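Local coordinates for 3-oxoacyl-(acyl-carrier protein) synthase II (Thermus thermophilus, PDB 1J3N) that probably elongates fatty acids by condensing malonyl-acyl-carrier protein with a growing acyl chain, as a homodimeric beta-ketoacyl synthase of the thiolase fold, at residues Q115-V118 with F119-G123. Numbering follows the deposited sequence.
Sequences QSRV and FLERG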
loop_
_atom_site.group_PDB
_atom_site.type_symbol
_atom_site.label_atom_id
_atom_site.label_comp_id
_atom_site.label_asym_id
_atom_site.label_seq_id
_atom_site.Cartn_x
_atom_site.Cartn_y
_atom_site.Cartn_z
ATOM N N GLN A 115 -12.462 -18.827 -2.739
ATOM C CA GLN A 115 -13.690 -18.221 -2.249
ATOM C C GLN A 115 -14.627 -17.727 -3.349
ATOM O O GLN A 115 -15.847 -17.813 -3.210
ATOM C CB GLN A 115 -13.359 -17.089 -1.267
ATOM C CG GLN A 115 -12.707 -17.591 0.016
ATOM C CD GLN A 115 -13.551 -18.641 0.726
ATOM O OE1 GLN A 115 -14.741 -18.436 0.966
ATOM N NE2 GLN A 115 -12.930 -19.769 1.074
ATOM N N SER A 116 -14.079 -17.208 -4.441
ATOM C CA SER A 116 -14.943 -16.760 -5.525
ATOM C C SER A 116 -15.689 -17.987 -6.053
ATOM O O SER A 116 -16.812 -17.881 -6.545
ATOM C CB SER A 116 -14.121 -16.116 -6.648
ATOM O OG SER A 116 -13.391 -17.088 -7.366
ATOM N N ARG A 117 -15.066 -19.157 -5.934
ATOM C CA ARG A 117 -15.690 -20.393 -6.390
ATOM C C ARG A 117 -16.811 -20.770 -5.426
ATOM O O ARG A 117 -17.871 -21.225 -5.848
ATOM C CB ARG A 117 -14.665 -21.529 -6.465
ATOM C CG ARG A 117 -15.252 -22.836 -6.979
ATOM C CD ARG A 117 -14.192 -23.898 -7.255
ATOM N NE ARG A 117 -13.285 -23.535 -8.346
ATOM C CZ ARG A 117 -12.076 -23.001 -8.183
ATOM N NH1 ARG A 117 -11.331 -22.709 -9.241
ATOM N NH2 ARG A 117 -11.602 -22.764 -6.963
ATOM N N VAL A 118 -16.567 -20.578 -4.131
ATOM C CA VAL A 118 -17.572 -20.873 -3.112
ATOM C C VAL A 118 -18.768 -19.964 -3.362
ATOM O O VAL A 118 -19.918 -20.411 -3.383
ATOM C CB VAL A 118 -17.045 -20.581 -1.697
ATOM C CG1 VAL A 118 -18.203 -20.568 -0.701
ATOM C CG2 VAL A 118 -16.019 -21.623 -1.295
ATOM N N PHE A 119 -18.468 -18.680 -3.537
ATOM C CA PHE A 119 -19.465 -17.650 -3.798
ATOM C C PHE A 119 -20.397 -18.038 -4.948
ATOM O O PHE A 119 -21.607 -17.811 -4.877
ATOM C CB PHE A 119 -18.744 -16.328 -4.109
ATOM C CG PHE A 119 -19.641 -15.249 -4.642
ATOM C CD1 PHE A 119 -20.834 -14.935 -4.005
ATOM C CD2 PHE A 119 -19.283 -14.539 -5.783
ATOM C CE1 PHE A 119 -21.662 -13.930 -4.500
ATOM C CE2 PHE A 119 -20.095 -13.536 -6.285
ATOM C CZ PHE A 119 -21.291 -13.228 -5.644
ATOM N N LEU A 120 -19.829 -18.639 -5.993
ATOM C CA LEU A 120 -20.598 -19.053 -7.167
ATOM C C LEU A 120 -21.363 -20.368 -7.034
ATOM O O LEU A 120 -22.453 -20.511 -7.585
ATOM C CB LEU A 120 -19.679 -19.133 -8.387
ATOM C CG LEU A 120 -19.495 -17.847 -9.194
ATOM C CD1 LEU A 120 -19.255 -16.672 -8.268
ATOM C CD2 LEU A 120 -18.338 -18.022 -10.172
ATOM N N GLU A 121 -20.807 -21.325 -6.303
ATOM C CA GLU A 121 -21.461 -22.620 -6.152
ATOM C C GLU A 121 -22.403 -22.716 -4.961
ATOM O O GLU A 121 -23.278 -23.584 -4.934
ATOM C CB GLU A 121 -20.413 -23.723 -6.028
ATOM C CG GLU A 121 -19.256 -23.585 -7.002
ATOM C CD GLU A 121 -18.299 -24.748 -6.930
ATOM O OE1 GLU A 121 -17.926 -25.149 -5.805
ATOM O OE2 GLU A 121 -17.916 -25.260 -8.000
ATOM N N ARG A 122 -22.233 -21.835 -3.979
ATOM C CA ARG A 122 -23.073 -21.887 -2.786
ATOM C C ARG A 122 -23.620 -20.561 -2.293
ATOM O O ARG A 122 -24.410 -20.522 -1.346
ATOM C CB ARG A 122 -22.313 -22.605 -1.669
ATOM C CG ARG A 122 -22.321 -24.105 -1.872
ATOM C CD ARG A 122 -21.226 -24.832 -1.121
ATOM N NE ARG A 122 -21.248 -26.254 -1.471
ATOM C CZ ARG A 122 -20.264 -27.110 -1.217
ATOM N NH1 ARG A 122 -19.165 -26.697 -0.606
ATOM N NH2 ARG A 122 -20.374 -28.382 -1.584
ATOM N N GLY A 123 -23.199 -19.472 -2.922
ATOM C CA GLY A 123 -23.720 -18.180 -2.528
ATOM C C GLY A 123 -22.865 -17.346 -1.603
ATOM O O GLY A 123 -21.910 -17.833 -0.997
#
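The carbonyl oxygen of Val-118 accepts the amide of Arg-122 at 2.8 Å (N to O) and, weakly, that of Gly-123, in the last turn of helix 109-122, a surface helix of this thiolase-fold enzyme at its dimer interface. Gly-123, with positive phi, is the first residue to leave the helical conformation. One turn earlier, Phe-119 N meets Gln-115 O at 2.8 Å in a nearly straight bond (173°), whereas Leu-120 N bonds Ser-116 O at 3.2 Å from above its carbonyl plane, and more weakly Arg-117 O. Leu-120 folds back over that turn, its CD1 3.2 Å from Ser-116 O, and packs against Leu-120 of the second subunit, while Ser-116 meets its own counterpart there. On another flank Arg-117 and Glu-121 run side by side. Glu-121 CG, anti to its own carbonyl carbon (chi1 -43°), leans back to within 3.0 Å of Arg-117 O; with Arg-117 CG anti to its backbone N, this sets Arg-117 CG 3.6 Å from Glu-121 CD. The arginine chain then bends at chi3, and the opposite charges stay apart without a salt bridge: Arg-117 NE and Glu-121 OE2 are separated by 5.0 Å, with guanidinium and carboxylate planes inclined at 74°.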